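PDB 3OWA: acyl-CoA dehydrogenase from Bacillus anthracis, which binds FAD and probably catalyses the flavin-dependent alpha,beta-dehydrogenation of acyl-CoA thioesters, as other acyl-CoA dehydrogenases do. Local coordinates for residues A[210-213]-A[214-218]; A[511-514]-A[515-519]; A[388-392]-A[393-397]; A[549-552]-A[553-557]; A[575-578]-A[579-582]. All blocks are in the same frame, centred on the assembly; numbering follows the deposited sequence.

Overall arrangement
Each contact is local, joining neighbouring residues along one run of chain, and the five follow in series without nesting or crossing. Contact 1 turns the chain out of strand 206-213 in the beta-rich middle domain. Contact 3 folds the loop after helix 358-383 into helix 393-401, beside FAD and the second subunit. Contact 2 lies within helix 490-520, contact 4 ends helix 526-554, and contact 5 starts helix 578-592. Contacts 2 and 5 lie on the same side of the chain's centre, their centres about 21 Å apart; the centres of contacts 1 and 5, on opposite sides, are about 59 Å apart. Contacts 4 and 5 meet across the dimer, where I552 packs on P575 of the second subunit.

Contact 1 (A[210-213]-A[214-218]); sequences FIVE and KDYAG
The backbone carbonyl of E213 accepts from the N-H of Y216, with N 3.0 Å from O and an N-H...O angle of 163°. This bond closes a type I beta turn from E213 to Y216, which takes the chain out of strand 206-213 in the middle beta domain of the acyl-CoA dehydrogenase fold. The turn also folds the Y216 ring back over the strand end. E213 CB sits over the middle of one ring face, 3.6 Å from the centroid and 10° off the normal, a CH-pi contact. Because CG of E213 is anti to its carbonyl carbon and the chain runs extended from there, the rest of the side chain follows the ring toward the hydroxyl end. CG of E213 lies 3.6 Å from Y216 CZ. The carboxylate plane stands 22° from the ring plane. E213 OE1 hydrogen-bonds to Y138 OH on helix 132-144, so the carboxylate links the turn to the neighbouring helical domain. The I211 carbonyl lies at the ring edge, near its plane, and accepts a hydrogen bond from N249. On the V212 side the packing is looser: the methyl CG1 of V212 comes within 4.2 Å of Y216 CD2.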
# COMPACT_ATOMS: atom_id res chain seq x y z
N PHE A 210 -13.57 -14.66 31.18
CA PHE A 210 -13.40 -15.96 31.85
C PHE A 210 -12.06 -16.56 31.48
O PHE A 210 -11.61 -16.43 30.33
CB PHE A 210 -14.46 -16.97 31.38
CG PHE A 210 -15.88 -16.57 31.70
CD1 PHE A 210 -16.48 -17.03 32.86
CD2 PHE A 210 -16.60 -15.76 30.85
CE1 PHE A 210 -17.81 -16.69 33.18
CE2 PHE A 210 -17.93 -15.39 31.15
CZ PHE A 210 -18.53 -15.87 32.34
N ILE A 211 -11.41 -17.20 32.45
CA ILE A 211 -10.23 -18.00 32.13
C ILE A 211 -10.71 -19.41 31.79
O ILE A 211 -11.39 -20.09 32.59
CB ILE A 211 -9.25 -18.04 33.31
CG1 ILE A 211 -8.87 -16.62 33.73
CG2 ILE A 211 -8.06 -18.99 33.01
CD1 ILE A 211 -8.30 -16.51 35.18
N VAL A 212 -10.45 -19.82 30.56
CA VAL A 212 -10.99 -21.06 30.07
C VAL A 212 -9.81 -21.93 29.65
O VAL A 212 -9.05 -21.55 28.74
CB VAL A 212 -11.90 -20.83 28.85
CG1 VAL A 212 -12.41 -22.19 28.30
CG2 VAL A 212 -13.05 -19.89 29.21
N GLU A 213 -9.66 -23.08 30.28
CA GLU A 213 -8.64 -24.05 29.88
C GLU A 213 -9.09 -24.87 28.68
O GLU A 213 -10.27 -25.28 28.58
CB GLU A 213 -8.30 -24.94 31.08
CG GLU A 213 -7.64 -24.15 32.20
CD GLU A 213 -7.21 -25.02 33.39
OE1 GLU A 213 -7.06 -24.49 34.51
OE2 GLU A 213 -7.01 -26.23 33.21
N LYS A 214 -8.15 -25.13 27.77
CA LYS A 214 -8.38 -25.98 26.60
C LYS A 214 -8.99 -27.34 26.98
O LYS A 214 -9.90 -27.83 26.30
CB LYS A 214 -7.08 -26.16 25.80
CG LYS A 214 -7.23 -26.94 24.50
CD LYS A 214 -8.35 -26.38 23.60
CE LYS A 214 -8.13 -26.76 22.14
NZ LYS A 214 -8.36 -28.20 21.75
N ASP A 215 -8.51 -27.90 28.09
CA ASP A 215 -8.96 -29.21 28.57
C ASP A 215 -10.33 -29.26 29.27
O ASP A 215 -10.83 -30.35 29.58
CB ASP A 215 -7.87 -29.84 29.44
CG ASP A 215 -6.71 -30.38 28.60
OD1 ASP A 215 -5.61 -30.60 29.17
OD2 ASP A 215 -6.88 -30.58 27.37
N TYR A 216 -10.99 -28.11 29.45
CA TYR A 216 -12.34 -28.12 30.04
C TYR A 216 -13.30 -28.81 29.07
O TYR A 216 -13.11 -28.77 27.85
CB TYR A 216 -12.87 -26.69 30.32
CG TYR A 216 -12.18 -25.97 31.49
CD1 TYR A 216 -11.41 -26.68 32.42
CD2 TYR A 216 -12.36 -24.58 31.70
CE1 TYR A 216 -10.80 -26.04 33.52
CE2 TYR A 216 -11.74 -23.93 32.79
CZ TYR A 216 -10.94 -24.66 33.67
OH TYR A 216 -10.34 -24.05 34.76
N ALA A 217 -14.30 -29.47 29.62
CA ALA A 217 -15.32 -30.14 28.81
C ALA A 217 -15.97 -29.12 27.89
O ALA A 217 -16.20 -27.98 28.31
CB ALA A 217 -16.38 -30.75 29.73
N GLY A 218 -16.24 -29.54 26.64
CA GLY A 218 -17.04 -28.78 25.68
C GLY A 218 -16.22 -27.75 24.91
O GLY A 218 -16.78 -26.87 24.26

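Contact 2 (A[511-514]-A[515-519]); sequences LRTE and KAIKT
E514 and K518, one helical turn apart, are joined by a salt bridge, with K518 NZ donating to E514 OE2 at 2.8 Å. The ammonium meets OE2 on its anti side, 17° out of the carboxylate plane. The two side chains run alongside each other in the same direction. E514 CG is anti to the backbone N (chi1 -168°), K518 CG is anti to its own carbonyl carbon (chi1 -49°), and both chains extend beyond CG. Their aliphatic parts therefore also touch, K518 CE lying 3.6 Å from E514 CG. Backbone bonds carry the regular i to i+4 ladder: K515 N to L511 O at 2.8 Å, followed by A516 to R512, I517 to T513 and K518 to E514. The hydroxyl of T519 adds a side-chain bond, OG1 giving its proton to K515 O at 2.7 Å from above the carbonyl plane. Apolar contact is lighter: T513 CG2 and I517 CD1 approach to 4.1 Å, and both residues pack on V529 of helix 526-554. Other charged groups reach across the fold, R512 forming salt bridges to E31 and E322, while K515 NZ forms a salt bridge to D32 and a hydrogen bond to the V27 carbonyl. The whole is an alpha helix near its C-terminal end, with an i to i+4 Glu-Lys bridge along its more exposed side, within the C-terminal helical region of the acyl-CoA dehydrogenase fold.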
# COMPACT_ATOMS: atom_id res chain seq x y z
N LEU A 511 12.14 16.49 19.68
CA LEU A 511 12.61 16.45 21.06
C LEU A 511 13.71 15.45 21.22
O LEU A 511 14.67 15.71 21.94
CB LEU A 511 11.46 16.18 22.04
CG LEU A 511 10.45 17.34 22.17
CD1 LEU A 511 9.29 16.95 23.09
CD2 LEU A 511 11.14 18.60 22.67
N ARG A 512 13.59 14.31 20.53
CA ARG A 512 14.65 13.29 20.59
C ARG A 512 15.95 13.82 19.99
O ARG A 512 17.04 13.59 20.54
CB ARG A 512 14.23 11.99 19.89
CG ARG A 512 15.34 10.97 19.81
CD ARG A 512 14.89 9.74 19.08
NE ARG A 512 15.99 8.79 19.02
CZ ARG A 512 15.95 7.66 18.32
NH1 ARG A 512 14.85 7.33 17.64
NH2 ARG A 512 17.01 6.85 18.33
N THR A 513 15.84 14.52 18.87
CA THR A 513 17.01 15.08 18.21
C THR A 513 17.62 16.22 19.10
O THR A 513 18.82 16.30 19.30
CB THR A 513 16.68 15.56 16.78
OG1 THR A 513 16.07 14.48 16.03
CG2 THR A 513 17.93 16.08 16.07
N GLU A 514 16.75 17.07 19.64
CA GLU A 514 17.15 18.14 20.54
C GLU A 514 17.88 17.58 21.75
O GLU A 514 18.97 18.07 22.12
CB GLU A 514 15.90 18.91 20.98
CG GLU A 514 16.20 20.23 21.68
CD GLU A 514 14.94 20.90 22.25
OE1 GLU A 514 13.86 20.78 21.62
OE2 GLU A 514 15.05 21.52 23.34
N LYS A 515 17.32 16.54 22.36
CA LYS A 515 17.97 15.88 23.47
C LYS A 515 19.36 15.32 23.11
O LYS A 515 20.32 15.47 23.88
CB LYS A 515 17.07 14.81 24.10
CG LYS A 515 17.84 13.83 24.99
CD LYS A 515 17.27 13.67 26.37
CE LYS A 515 15.85 13.22 26.38
NZ LYS A 515 15.58 12.56 27.69
N ALA A 516 19.46 14.69 21.94
CA ALA A 516 20.71 14.13 21.46
C ALA A 516 21.78 15.21 21.31
O ALA A 516 22.93 15.02 21.73
CB ALA A 516 20.51 13.43 20.16
N ILE A 517 21.39 16.32 20.72
CA ILE A 517 22.29 17.44 20.49
C ILE A 517 22.87 17.90 21.84
O ILE A 517 24.09 17.95 22.00
CB ILE A 517 21.58 18.58 19.71
CG1 ILE A 517 21.36 18.14 18.26
CG2 ILE A 517 22.40 19.93 19.76
CD1 ILE A 517 20.37 18.97 17.53
N LYS A 518 21.99 18.13 22.81
CA LYS A 518 22.37 18.60 24.12
C LYS A 518 23.15 17.56 24.89
O LYS A 518 23.82 17.89 25.86
CB LYS A 518 21.13 19.03 24.90
CG LYS A 518 20.28 19.96 24.03
CD LYS A 518 19.40 20.93 24.79
CE LYS A 518 18.68 21.83 23.78
NZ LYS A 518 17.45 22.48 24.32
N THR A 519 23.08 16.32 24.42
CA THR A 519 23.78 15.21 25.07
C THR A 519 25.14 14.86 24.43
O THR A 519 26.11 14.62 25.14
CB THR A 519 22.87 13.96 25.13
OG1 THR A 519 21.72 14.29 25.92
CG2 THR A 519 23.58 12.75 25.74

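Contact 3 (A[388-392]-A[393-397]); sequences FMAEY and EIERM
E395 folds back over the turn that precedes its helix, and here the packing is close. Its CB lies 3.3 Å from the carbonyl oxygens of both M389 and Y392. CG is anti to the backbone N (chi1 -178°) and the chain then bends at chi2 (-81°), laying the carboxyl end against A390, with OE2 3.5 Å from A390 CA. Backbone bonds close the turn. Y392 N bonds M389 O at 2.8 Å to complete a type I turn. Y392 is at the N-cap position of helix 393-401, and Y392 O accepts from E395 N at 3.1 Å. M389, a selenomethionine, lies near FAD, and W186 of the second subunit packs on it. By contrast, A390 and E391 lie on the exposed side, where E391 OE1 hydrogen-bonds a glycerol molecule, probably from the crystallisation liquor. The Y392 ring swings away from the helix to meet Y386, while E393 leaves in another direction for a salt bridge to R282. The carboxylate of E395 is also claimed by R399, one turn further along the helix, through OE1. This charge pairing probably favours the ionised form of E395 and should steady its bent side chain against the turn beside the subunit boundary.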
# COMPACT_ATOMS: atom_id res chain seq x y z
N PHE A 388 8.71 -10.10 -5.30
CA PHE A 388 7.41 -10.78 -5.51
C PHE A 388 7.65 -12.29 -5.40
O PHE A 388 6.74 -13.10 -5.56
CB PHE A 388 6.93 -10.39 -6.89
CG PHE A 388 5.44 -10.70 -7.17
CD1 PHE A 388 5.10 -11.69 -8.09
CD2 PHE A 388 4.46 -9.97 -6.56
CE1 PHE A 388 3.80 -11.97 -8.40
CE2 PHE A 388 3.08 -10.24 -6.84
CZ PHE A 388 2.77 -11.23 -7.77
N MSE A 389 8.89 -12.68 -5.06
CA MSE A 389 9.27 -14.13 -5.03
C MSE A 389 9.34 -14.62 -3.58
O MSE A 389 10.02 -13.97 -2.75
CB MSE A 389 10.65 -14.35 -5.69
CG MSE A 389 10.70 -14.05 -7.16
SE MSE A 389 9.57 -15.27 -8.13
CE MSE A 389 8.31 -14.01 -8.81
N ALA A 390 8.66 -15.74 -3.28
CA ALA A 390 8.60 -16.25 -1.87
C ALA A 390 10.00 -16.55 -1.31
O ALA A 390 10.22 -16.60 -0.10
CB ALA A 390 7.72 -17.51 -1.79
N GLU A 391 10.96 -16.74 -2.20
CA GLU A 391 12.34 -16.95 -1.75
C GLU A 391 12.94 -15.70 -1.03
O GLU A 391 14.00 -15.79 -0.36
CB GLU A 391 13.19 -17.28 -2.98
CG GLU A 391 14.43 -18.13 -2.72
CD GLU A 391 15.39 -18.14 -3.90
OE1 GLU A 391 16.63 -18.26 -3.68
OE2 GLU A 391 14.92 -18.02 -5.06
N TYR A 392 12.30 -14.54 -1.16
CA TYR A 392 12.90 -13.32 -0.56
C TYR A 392 12.17 -12.90 0.71
O TYR A 392 10.96 -12.92 0.75
CB TYR A 392 13.01 -12.18 -1.60
CG TYR A 392 14.10 -12.48 -2.61
CD1 TYR A 392 15.36 -11.87 -2.50
CD2 TYR A 392 13.88 -13.41 -3.64
CE1 TYR A 392 16.37 -12.17 -3.41
CE2 TYR A 392 14.92 -13.74 -4.54
CZ TYR A 392 16.14 -13.10 -4.41
OH TYR A 392 17.14 -13.41 -5.29
N GLU A 393 12.94 -12.50 1.72
CA GLU A 393 12.43 -12.08 3.01
C GLU A 393 11.43 -10.91 2.86
O GLU A 393 10.40 -10.85 3.55
CB GLU A 393 13.64 -11.65 3.89
CG GLU A 393 13.23 -11.18 5.29
CD GLU A 393 14.38 -10.85 6.23
OE1 GLU A 393 15.59 -10.99 5.88
OE2 GLU A 393 14.06 -10.48 7.37
N ILE A 394 11.70 -9.98 1.96
CA ILE A 394 10.79 -8.80 1.85
C ILE A 394 9.41 -9.21 1.36
O ILE A 394 8.41 -8.54 1.64
CB ILE A 394 11.41 -7.67 0.94
CG1 ILE A 394 10.68 -6.34 1.15
CG2 ILE A 394 11.44 -8.09 -0.56
CD1 ILE A 394 11.06 -5.57 2.47
N GLU A 395 9.33 -10.30 0.62
CA GLU A 395 8.05 -10.76 0.10
C GLU A 395 7.12 -11.22 1.26
O GLU A 395 5.91 -10.94 1.29
CB GLU A 395 8.32 -11.90 -0.87
CG GLU A 395 7.08 -12.52 -1.59
CD GLU A 395 6.28 -13.57 -0.76
OE1 GLU A 395 5.12 -13.82 -1.14
OE2 GLU A 395 6.77 -14.19 0.23
N ARG A 396 7.69 -11.95 2.20
CA ARG A 396 6.93 -12.36 3.41
C ARG A 396 6.55 -11.18 4.30
O ARG A 396 5.44 -11.12 4.79
CB ARG A 396 7.80 -13.31 4.27
CG ARG A 396 6.93 -14.10 5.27
CD ARG A 396 7.88 -14.50 6.44
NE ARG A 396 8.14 -13.31 7.24
CZ ARG A 396 9.34 -12.88 7.64
NH1 ARG A 396 9.43 -11.78 8.39
NH2 ARG A 396 10.44 -13.57 7.34
N MSE A 397 7.48 -10.22 4.47
CA MSE A 397 7.19 -9.04 5.24
C MSE A 397 6.04 -8.22 4.65
O MSE A 397 5.19 -7.67 5.40
CB MSE A 397 8.45 -8.17 5.28
CG MSE A 397 9.53 -8.83 6.20
SE MSE A 397 11.04 -7.65 6.30
CE MSE A 397 10.23 -6.25 7.30
O HOH W 1 8.79 -15.16 1.39

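Contact 4 (A[549-552]-A[553-557]); sequences ETLI and AVENG
L551 and E555 have similar first torsions (chi1 -70° and -80°), each CG anti to its own carbonyl carbon, and their side chains lie alongside and point the same way. E555 then bends at chi2 (149°), bringing OE1 to 4.2 Å from L551 CD2. The leucine packs into helices 458-482 and 557-571, and E555 touches L477 and M563 of the same two helices. In the same residues the last turn of helix 526-554 loosens into i+3 bonding. A553 N still bonds E549 O at 3.2 Å, with a weak second bond to T550 O, but the L551 carbonyl takes two amides. L551 O accepts from V554 N at 3.1 Å and from E555 N at 2.9 Å. A water then bridges the ending chain, giving protons to I552 O at 2.6 Å and to E555 O at 2.8 Å. V554 turns its side chain to I492 of helix 490-520, and V554 CB lies 3.3 Å from the T550 carbonyl oxygen. On another side of the helix, I552 and A553 pack on P575 and I579 of the second subunit. L551 O is thus satisfied by two amides, and I552 O and E555 O by the bridging water, but E555 OE1 is buried against leucine; its lack of a polar partner would probably raise the cost of ionising the E555 carboxylate, though E555 is partly exposed.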
# COMPACT_ATOMS: atom_id res chain seq x y z
N GLU A 549 -9.06 20.97 4.45
CA GLU A 549 -10.23 20.14 4.15
C GLU A 549 -11.28 20.24 5.26
O GLU A 549 -12.48 20.33 4.99
CB GLU A 549 -9.87 18.65 3.92
CG GLU A 549 -11.10 17.81 3.51
CD GLU A 549 -10.79 16.34 3.23
OE1 GLU A 549 -10.48 15.58 4.18
OE2 GLU A 549 -10.88 15.91 2.06
N THR A 550 -10.82 20.23 6.50
CA THR A 550 -11.75 20.37 7.63
C THR A 550 -12.39 21.76 7.71
O THR A 550 -13.58 21.86 7.99
CB THR A 550 -11.08 20.02 8.93
OG1 THR A 550 -10.51 18.71 8.83
CG2 THR A 550 -12.10 20.03 10.06
N LEU A 551 -11.61 22.82 7.47
CA LEU A 551 -12.17 24.20 7.50
C LEU A 551 -13.23 24.41 6.43
O LEU A 551 -14.29 24.98 6.68
CB LEU A 551 -11.05 25.27 7.40
CG LEU A 551 -10.13 25.44 8.61
CD1 LEU A 551 -8.95 26.41 8.35
CD2 LEU A 551 -10.92 25.89 9.82
N ILE A 552 -12.96 23.92 5.23
CA ILE A 552 -13.89 23.98 4.12
C ILE A 552 -15.18 23.18 4.37
O ILE A 552 -16.23 23.53 3.84
CB ILE A 552 -13.22 23.50 2.81
CG1 ILE A 552 -12.06 24.43 2.43
CG2 ILE A 552 -14.23 23.41 1.69
CD1 ILE A 552 -11.13 23.82 1.36
N ALA A 553 -15.09 22.10 5.14
CA ALA A 553 -16.26 21.29 5.42
C ALA A 553 -17.08 21.89 6.56
O ALA A 553 -18.24 21.54 6.76
CB ALA A 553 -15.84 19.87 5.79
N VAL A 554 -16.46 22.80 7.30
CA VAL A 554 -17.05 23.28 8.55
C VAL A 554 -17.59 24.70 8.46
O VAL A 554 -18.49 25.06 9.22
CB VAL A 554 -16.07 23.07 9.71
CG1 VAL A 554 -16.26 24.06 10.81
CG2 VAL A 554 -16.20 21.63 10.23
N GLU A 555 -17.07 25.48 7.52
CA GLU A 555 -17.47 26.88 7.36
C GLU A 555 -17.56 27.29 5.90
O GLU A 555 -17.11 26.54 5.02
CB GLU A 555 -16.48 27.77 8.10
CG GLU A 555 -16.73 27.83 9.60
CD GLU A 555 -15.46 28.04 10.43
OE1 GLU A 555 -14.37 28.25 9.84
OE2 GLU A 555 -15.56 27.98 11.68
N ASN A 556 -18.15 28.46 5.63
CA ASN A 556 -18.24 28.99 4.26
C ASN A 556 -18.22 30.53 4.13
O ASN A 556 -18.31 31.25 5.13
CB ASN A 556 -19.44 28.39 3.51
CG ASN A 556 -20.74 28.57 4.25
OD1 ASN A 556 -21.27 29.68 4.34
ND2 ASN A 556 -21.28 27.48 4.77
N GLY A 557 -18.09 31.00 2.89
CA GLY A 557 -18.07 32.43 2.58
C GLY A 557 -16.98 33.21 3.30
O GLY A 557 -15.82 32.78 3.36
O HOH W 2 -17.40 25.36 2.46
O HOH W 3 -19.41 23.84 4.92

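Contact 5 (A[575-578]-A[579-582]); sequences PLNV and IPKK
N577 caps helix 578-592: its OD1 accepts from I579 N, a weak bond at 3.4 Å with an N-H...O angle of 149°. CG of N577 stands anti to the backbone N (chi1 179°), which carries the amide group forward to the first turn. K582 N to V578 O, at 2.8 Å, is a regular i to i+4 helical bond. Van der Waals contacts accompany the cap. The N577 side chain crosses P580 at about a right angle, and P580 CD approaches N577 OD1 to 3.2 Å and ND2 to 3.3 Å. V578 and K582 run side by side in the same direction, the methyl CG2 of V578 being 3.9 Å from K582 CE. K581 lays its CG 3.7 Å from the N577 carbonyl oxygen. The lysine ammonium groups reach helix 526-554, K581 pairing with E533 and K582 with E538; K582 NZ also bonds N313. Across the dimer, N577 packs on I552 and V578 on E549 of the second subunit. P580 brings no N-H to the first turn; its ring rests against the N577 side chain while OD1 accepts weakly from I579 N, and the partial negative charge of OD1 would also suit the positive end of the helix dipole.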
# COMPACT_ATOMS: atom_id res chain seq x y z
N PRO A 575 10.31 27.13 3.24
CA PRO A 575 10.46 25.71 3.03
C PRO A 575 11.92 25.34 2.75
O PRO A 575 12.69 26.17 2.27
CB PRO A 575 9.57 25.44 1.82
CG PRO A 575 9.59 26.72 1.07
CD PRO A 575 9.59 27.78 2.13
N LEU A 576 12.30 24.11 3.10
CA LEU A 576 13.63 23.57 2.84
C LEU A 576 13.66 22.83 1.53
O LEU A 576 12.62 22.41 1.02
CB LEU A 576 14.01 22.57 3.92
CG LEU A 576 13.94 23.02 5.38
CD1 LEU A 576 14.09 21.78 6.27
CD2 LEU A 576 15.02 24.08 5.67
N ASN A 577 14.86 22.69 0.98
CA ASN A 577 15.12 21.80 -0.15
C ASN A 577 15.51 20.41 0.37
O ASN A 577 16.63 20.20 0.84
CB ASN A 577 16.24 22.40 -1.03
CG ASN A 577 16.60 21.53 -2.22
OD1 ASN A 577 15.87 20.59 -2.57
ND2 ASN A 577 17.74 21.83 -2.84
N VAL A 578 14.58 19.46 0.27
CA VAL A 578 14.79 18.17 0.94
C VAL A 578 15.55 17.18 0.05
O VAL A 578 16.04 16.14 0.53
CB VAL A 578 13.46 17.54 1.45
CG1 VAL A 578 12.83 18.42 2.54
CG2 VAL A 578 12.50 17.29 0.30
N ILE A 579 15.65 17.51 -1.24
CA ILE A 579 16.20 16.58 -2.20
C ILE A 579 17.66 16.23 -1.86
O ILE A 579 17.97 15.04 -1.71
CB ILE A 579 15.89 16.97 -3.68
CG1 ILE A 579 14.40 16.76 -3.98
CG2 ILE A 579 16.71 16.14 -4.64
CD1 ILE A 579 13.92 17.35 -5.33
N PRO A 580 18.53 17.26 -1.66
CA PRO A 580 19.90 16.93 -1.24
C PRO A 580 19.99 16.32 0.18
O PRO A 580 20.92 15.55 0.48
CB PRO A 580 20.65 18.29 -1.28
CG PRO A 580 19.82 19.16 -2.14
CD PRO A 580 18.38 18.69 -1.97
N LYS A 581 19.06 16.69 1.06
CA LYS A 581 19.02 16.11 2.38
C LYS A 581 18.70 14.61 2.35
O LYS A 581 19.27 13.83 3.12
CB LYS A 581 18.02 16.87 3.26
CG LYS A 581 18.43 18.34 3.48
CD LYS A 581 17.54 19.07 4.46
CE LYS A 581 18.10 20.46 4.81
NZ LYS A 581 19.46 20.37 5.45
N LYS A 582 17.80 14.21 1.45
CA LYS A 582 17.43 12.79 1.34
C LYS A 582 18.60 12.02 0.77
O LYS A 582 18.85 10.90 1.16
CB LYS A 582 16.15 12.60 0.52
CG LYS A 582 14.90 13.04 1.26
CD LYS A 582 13.65 12.91 0.40
CE LYS A 582 12.44 13.45 1.17
NZ LYS A 582 11.14 13.12 0.54